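Citryl-CoA lyase (Hydrogenobacter thermophilus, PDB 6HXP) probably cleaves citryl-CoA into acetyl-CoA and oxaloacetate, as a coenzyme A-binding lyase of the citrate synthase family. Local coordinates at residues 103-111 / 192-203. Sequence-based numbering, arbitrary orientation. Where two conformers were deposited one is given.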
ATOM      1  N   LEU A 103       3.111 -18.022  10.357  1.00 23.20           N
ATOM      2  CA  LEU A 103       1.804 -18.481  10.887  1.00 23.32           C
ATOM      3  C   LEU A 103       1.107 -19.385   9.892  1.00 25.87           C
ATOM      4  O   LEU A 103       0.553 -20.401  10.293  1.00 24.77           O
ATOM      5  CB  LEU A 103       0.908 -17.294  11.187  1.00 24.26           C
ATOM      6  CG  LEU A 103       1.420 -16.443  12.330  1.00 31.22           C
ATOM      7  CD1 LEU A 103       0.906 -15.077  12.197  1.00 34.93           C
ATOM      8  CD2 LEU A 103       0.986 -17.028  13.641  1.00 37.72           C
ATOM      9  N   GLU A 104       1.115 -19.020   8.610  1.00 24.15           N
ATOM     10  CA  GLU A 104       0.548 -19.882   7.570  1.00 24.44           C
ATOM     11  C   GLU A 104       1.293 -21.212   7.508  1.00 25.85           C
ATOM     12  O   GLU A 104       0.680 -22.280   7.490  1.00 25.86           O
ATOM     13  CB  GLU A 104       0.621 -19.222   6.191  1.00 26.41           C
ATOM     14  CG  GLU A 104      -0.164 -17.939   5.997  1.00 25.77           C
ATOM     15  CD  GLU A 104       0.118 -17.176   4.696  1.00 30.62           C
ATOM     16  OE1 GLU A 104       1.062 -17.535   3.952  1.00 36.02           O
ATOM     17  OE2 GLU A 104      -0.592 -16.180   4.424  1.00 29.59           O
ATOM     18  N   ASP A 105       2.639 -21.139   7.479  1.00 24.75           N
ATOM     19  CA  ASP A 105       3.451 -22.323   7.352  1.00 25.23           C
ATOM     20  C   ASP A 105       3.275 -23.265   8.540  1.00 25.77           C
ATOM     21  O   ASP A 105       3.212 -24.474   8.350  1.00 27.02           O
ATOM     22  CB  ASP A 105       4.925 -21.961   7.185  1.00 26.96           C
ATOM     23  CG  ASP A 105       5.204 -21.054   5.991  1.00 38.44           C
ATOM     24  OD1 ASP A 105       4.418 -21.098   5.014  1.00 37.71           O
ATOM     25  OD2 ASP A 105       6.196 -20.315   6.042  1.00 45.04           O
ATOM     26  N   ALA A 106       3.291 -22.717   9.747  1.00 23.45           N
ATOM     27  CA  ALA A 106       3.142 -23.532  10.959  1.00 24.65           C
ATOM     28  C   ALA A 106       1.744 -24.133  11.038  1.00 26.22           C
ATOM     29  O   ALA A 106       1.628 -25.297  11.412  1.00 26.37           O
ATOM     30  CB  ALA A 106       3.421 -22.695  12.185  1.00 24.18           C
ATOM     31  N   MET A 107       0.696 -23.401  10.622  1.00 22.96           N
ATOM     32  CA  MET A 107      -0.642 -24.005  10.623  1.00 22.65           C
ATOM     33  C   MET A 107      -0.699 -25.170   9.651  1.00 26.53           C
ATOM     34  O   MET A 107      -1.296 -26.189   9.961  1.00 25.77           O
ATOM     35  CB  MET A 107      -1.712 -22.977  10.237  1.00 23.66           C
ATOM     36  CG  MET A 107      -2.037 -21.988  11.349  1.00 23.10           C
ATOM     37  SD  MET A 107      -3.352 -20.843  10.905  1.00 24.12           S
ATOM     38  CE  MET A 107      -4.819 -21.917  11.000  1.00 23.51           C
ATOM     39  N   ARG A 108      -0.083 -25.037   8.467  1.00 25.31           N
ATOM     40  CA  ARG A 108      -0.108 -26.146   7.498  1.00 26.30           C
ATOM     41  C   ARG A 108       0.642 -27.351   8.052  1.00 28.66           C
ATOM     42  O   ARG A 108       0.169 -28.483   7.972  1.00 30.33           O
ATOM     43  CB  ARG A 108       0.527 -25.664   6.193  1.00 27.62           C
ATOM     44  CG  ARG A 108       0.345 -26.626   5.056  1.00 32.04           C
ATOM     45  CD  ARG A 108       0.945 -26.073   3.782  1.00 32.66           C
ATOM     46  NE  ARG A 108       0.521 -26.908   2.653  1.00 50.12           N
ATOM     47  CZ  ARG A 108       0.820 -26.656   1.383  1.00 69.01           C
ATOM     48  NH1 ARG A 108       1.607 -25.636   1.070  1.00 51.62           N
ATOM     49  NH2 ARG A 108       0.358 -27.441   0.419  1.00 64.10           N
ATOM     50  N   PHE A 109       1.819 -27.102   8.637  1.00 27.35           N
ATOM     51  CA  PHE A 109       2.642 -28.166   9.210  1.00 27.80           C
ATOM     52  C   PHE A 109       1.897 -28.906  10.353  1.00 30.46           C
ATOM     53  O   PHE A 109       1.873 -30.139  10.373  1.00 30.56           O
ATOM     54  CB  PHE A 109       3.944 -27.565   9.759  1.00 27.95           C
ATOM     55  CG  PHE A 109       4.743 -28.516  10.614  1.00 30.35           C
ATOM     56  CD1 PHE A 109       5.359 -29.613  10.054  1.00 34.46           C
ATOM     57  CD2 PHE A 109       4.836 -28.332  11.984  1.00 32.73           C
ATOM     58  CE1 PHE A 109       6.077 -30.515  10.849  1.00 36.60           C
ATOM     59  CE2 PHE A 109       5.550 -29.227  12.780  1.00 34.56           C
ATOM     60  CZ  PHE A 109       6.155 -30.324  12.208  1.00 34.12           C
ATOM     61  N   ILE A 110       1.319 -28.155  11.290  1.00 26.66           N
ATOM     62  CA  ILE A 110       0.598 -28.726  12.410  1.00 25.73           C
ATOM     63  C   ILE A 110      -0.634 -29.495  11.929  1.00 30.01           C
ATOM     64  O   ILE A 110      -0.871 -30.629  12.369  1.00 30.16           O
ATOM     65  CB  ILE A 110       0.239 -27.649  13.455  1.00 26.17           C
ATOM     66  CG1 ILE A 110       1.515 -27.126  14.116  1.00 26.77           C
ATOM     67  CG2 ILE A 110      -0.724 -28.214  14.506  1.00 28.24           C
ATOM     68  CD1 ILE A 110       1.323 -25.856  14.854  1.00 27.86           C
ATOM     69  N   GLN A 111      -1.394 -28.918  10.998  1.00 27.37           N
ATOM     70  CA  GLN A 111      -2.594 -29.602  10.510  1.00 28.37           C
ATOM     71  C   GLN A 111      -2.253 -30.836   9.711  1.00 31.89           C
ATOM     72  O   GLN A 111      -2.871 -31.879   9.915  1.00 32.60           O
ATOM     73  CB  GLN A 111      -3.476 -28.652   9.717  1.00 28.50           C
ATOM     74  CG  GLN A 111      -4.089 -27.587  10.607  1.00 26.75           C
ATOM     75  CD  GLN A 111      -4.907 -26.635   9.794  1.00 37.08           C
ATOM     76  OE1 GLN A 111      -5.540 -27.048   8.817  1.00 42.48           O
ATOM     77  NE2 GLN A 111      -5.021 -25.384  10.234  1.00 27.50           N
ATOM     78  N   ILE A 192       0.270 -19.753  18.224  1.00 23.13           N
ATOM     79  CA  ILE A 192      -0.948 -19.208  17.611  1.00 22.06           C
ATOM     80  C   ILE A 192      -1.419 -20.114  16.494  1.00 22.46           C
ATOM     81  O   ILE A 192      -2.610 -20.394  16.356  1.00 22.51           O
ATOM     82  CB  ILE A 192      -0.668 -17.775  17.136  1.00 25.02           C
ATOM     83  CG1 ILE A 192      -0.473 -16.871  18.363  1.00 26.40           C
ATOM     84  CG2 ILE A 192      -1.786 -17.300  16.259  1.00 26.47           C
ATOM     85  CD1 ILE A 192      -0.005 -15.518  18.022  1.00 34.84           C
ATOM     86  N   ALA A 193      -0.490 -20.626  15.682  1.00 21.33           N
ATOM     87  CA  ALA A 193      -0.857 -21.563  14.635  1.00 20.97           C
ATOM     88  C   ALA A 193      -1.553 -22.813  15.220  1.00 22.67           C
ATOM     89  O   ALA A 193      -2.549 -23.274  14.658  1.00 23.43           O
ATOM     90  CB  ALA A 193       0.382 -21.984  13.852  1.00 21.78           C
ATOM     91  N   ALA A 194      -1.042 -23.361  16.353  1.00 22.72           N
ATOM     92  CA  ALA A 194      -1.652 -24.522  16.955  1.00 22.89           C
ATOM     93  C   ALA A 194      -3.062 -24.214  17.441  1.00 22.75           C
ATOM     94  O   ALA A 194      -3.992 -25.000  17.236  1.00 24.12           O
ATOM     95  CB  ALA A 194      -0.814 -24.984  18.133  1.00 25.55           C
ATOM     96  N   ILE A 195      -3.238 -23.061  18.066  1.00 22.11           N
ATOM     97  CA  ILE A 195      -4.535 -22.681  18.635  1.00 22.48           C
ATOM     98  C   ILE A 195      -5.536 -22.425  17.503  1.00 23.68           C
ATOM     99  O   ILE A 195      -6.662 -22.887  17.581  1.00 23.31           O
ATOM    100  CB  ILE A 195      -4.344 -21.470  19.551  1.00 24.02           C
ATOM    101  CG1 ILE A 195      -3.591 -21.926  20.824  1.00 27.32           C
ATOM    102  CG2 ILE A 195      -5.677 -20.808  19.933  1.00 25.68           C
ATOM    103  CD1 ILE A 195      -2.889 -20.877  21.483  1.00 31.34           C
ATOM    104  N   ALA A 196      -5.129 -21.697  16.462  1.00 21.78           N
ATOM    105  CA  ALA A 196      -6.031 -21.431  15.347  1.00 21.79           C
ATOM    106  C   ALA A 196      -6.383 -22.752  14.649  1.00 23.59           C
ATOM    107  O   ALA A 196      -7.506 -22.928  14.180  1.00 23.77           O
ATOM    108  CB  ALA A 196      -5.392 -20.467  14.360  1.00 22.51           C
ATOM    109  N   SER A 197      -5.443 -23.692  14.594  1.00 21.83           N
ATOM    110  CA  SER A 197      -5.720 -25.011  14.012  1.00 23.16           C
ATOM    111  C   SER A 197      -6.683 -25.796  14.860  1.00 24.70           C
ATOM    112  O   SER A 197      -7.582 -26.449  14.335  1.00 25.82           O
ATOM    113  CB  SER A 197      -4.425 -25.785  13.800  1.00 24.80           C
ATOM    114  OG  SER A 197      -3.549 -25.138  12.882  1.00 25.42           O
ATOM    115  N   GLU A 198      -6.536 -25.698  16.193  1.00 23.79           N
ATOM    116  CA  GLU A 198      -7.451 -26.351  17.139  1.00 24.00           C
ATOM    117  C   GLU A 198      -8.884 -25.859  16.917  1.00 26.98           C
ATOM    118  O   GLU A 198      -9.839 -26.635  17.135  1.00 28.51           O
ATOM    119  CB  GLU A 198      -7.017 -26.107  18.585  1.00 25.63           C
ATOM    120  CG  GLU A 198      -7.456 -27.208  19.529  1.00 26.67           C
ATOM    121  CD  GLU A 198      -6.505 -28.381  19.445  1.00 29.41           C
ATOM    122  OE1 GLU A 198      -5.456 -28.330  20.130  1.00 27.90           O
ATOM    123  OE2 GLU A 198      -6.696 -29.241  18.558  1.00 30.15           O
ATOM    124  N   MET A 199      -9.049 -24.561  16.543  0.68 24.36           N
ATOM    125  CA  MET A 199     -10.343 -23.930  16.217  0.68 23.32           C
ATOM    126  C   MET A 199     -10.879 -24.351  14.835  0.68 26.77           C
ATOM    127  O   MET A 199     -11.974 -23.936  14.478  0.68 28.55           O
ATOM    128  CB  MET A 199     -10.221 -22.386  16.209  0.68 23.89           C
ATOM    129  CG  MET A 199      -9.985 -21.767  17.555  0.68 26.20           C
ATOM    130  SD  MET A 199      -9.559 -20.048  17.381  0.68 25.52           S
ATOM    131  CE  MET A 199      -9.322 -19.551  19.078  0.68 25.10           C
ATOM    132  N   GLY A 200     -10.109 -25.101  14.039  1.00 24.65           N
ATOM    133  CA  GLY A 200     -10.536 -25.523  12.722  1.00 24.56           C
ATOM    134  C   GLY A 200     -10.358 -24.511  11.602  1.00 25.88           C
ATOM    135  O   GLY A 200     -10.974 -24.672  10.540  1.00 26.59           O
ATOM    136  N   PHE A 201      -9.519 -23.479  11.791  1.00 22.23           N
ATOM    137  CA  PHE A 201      -9.273 -22.531  10.739  1.00 22.41           C
ATOM    138  C   PHE A 201      -8.310 -23.073   9.706  1.00 26.90           C
ATOM    139  O   PHE A 201      -7.386 -23.815  10.032  1.00 26.69           O
ATOM    140  CB  PHE A 201      -8.720 -21.221  11.291  1.00 21.64           C
ATOM    141  CG  PHE A 201      -9.792 -20.391  11.968  1.00 20.54           C
ATOM    142  CD1 PHE A 201     -10.769 -19.739  11.214  1.00 21.76           C
ATOM    143  CD2 PHE A 201      -9.768 -20.177  13.342  1.00 22.28           C
ATOM    144  CE1 PHE A 201     -11.707 -18.912  11.819  1.00 22.76           C
ATOM    145  CE2 PHE A 201     -10.706 -19.328  13.940  1.00 23.59           C
ATOM    146  CZ  PHE A 201     -11.670 -18.720  13.176  1.00 22.17           C
ATOM    147  N   ASP A 202      -8.514 -22.661   8.459  0.52 25.22           N
ATOM    148  CA  ASP A 202      -7.650 -23.003   7.341  0.52 25.68           C
ATOM    149  C   ASP A 202      -6.283 -22.338   7.520  0.52 26.10           C
ATOM    150  O   ASP A 202      -6.190 -21.168   7.934  0.52 23.41           O
ATOM    151  CB  ASP A 202      -8.305 -22.482   6.059  0.52 27.23           C
ATOM    152  CG  ASP A 202      -7.568 -22.715   4.751  0.52 35.63           C
ATOM    153  OD1 ASP A 202      -6.537 -23.437   4.755  0.52 35.31           O
ATOM    154  OD2 ASP A 202      -8.031 -22.211   3.723  0.52 43.88           O
ATOM    155  N   TRP A 203      -5.211 -23.074   7.209  1.00 26.81           N
ATOM    156  CA  TRP A 203      -3.840 -22.515   7.306  1.00 25.83           C
ATOM    157  C   TRP A 203      -3.648 -21.263   6.437  1.00 25.82           C
ATOM    158  O   TRP A 203      -2.866 -20.373   6.777  1.00 24.59           O
ATOM    159  CB  TRP A 203      -2.789 -23.579   6.944  1.00 28.98           C
ATOM    160  CG  TRP A 203      -2.824 -24.046   5.513  1.00 32.92           C
ATOM    161  CD1 TRP A 203      -3.402 -25.190   5.043  1.00 37.64           C
ATOM    162  CD2 TRP A 203      -2.093 -23.492   4.414  1.00 33.49           C
ATOM    163  NE1 TRP A 203      -3.175 -25.314   3.691  1.00 39.93           N
ATOM    164  CE2 TRP A 203      -2.368 -24.291   3.280  1.00 39.82           C
ATOM    165  CE3 TRP A 203      -1.271 -22.381   4.268  1.00 34.75           C
ATOM    166  CZ2 TRP A 203      -1.806 -24.018   2.025  1.00 39.71           C
ATOM    167  CZ3 TRP A 203      -0.676 -22.140   3.034  1.00 37.69           C
ATOM    168  CH2 TRP A 203      -1.023 -22.904   1.917  1.00 38.76           C
TER
HETATM  169  O   HOH W   1      -5.990 -25.891   6.570  1.00 40.77           O
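In the helical core of the citrate synthase fold, helix 101-116 packs against helix 188-198 and the turn that follows it, with Ala-193 as a knob in the hole formed by Leu-103, Ala-106, Met-107 and Ile-110. The short segment axes approach to 8.3 Å at a crossing angle of -56°. The fit is tight: Ala-193 CB lies 3.5 Å from Met-107 CG. Met-107, bent at its last torsion (chi3 74°), carries its methyl CE against the carbonyl oxygens of the turn, 3.3 Å from Phe-201 O, and also against Ala-196 CB. A Schellman motif, with Gly-200 at positive phi, turns the chain back toward helix 101-116. There the Gln-111 amide ties both parts together: NE2 donates to Ser-197 OG (3.0 Å), which lies in the amide plane, and to Phe-201 O (2.8 Å), while a water bridges OE1 to Trp-203 N. Ser-197 OG in turn donates a hydrogen bond to Ala-193 O. On the outer side, Arg-108 runs extended over one face of Trp-203, its CD 3.9 Å from the centroid of the six-membered ring in a CH-pi contact, the guanidinium and ring planes 8° apart; Glu-112 pairs with NE. An alanine in place of Trp-203 would probably leave Arg-108 without the indole face it lies on, freer to turn. Near the coenzyme A pocket, where Asp-105 touches the ligand, this is a single alanine knob between two crossing helices of the citrate synthase fold.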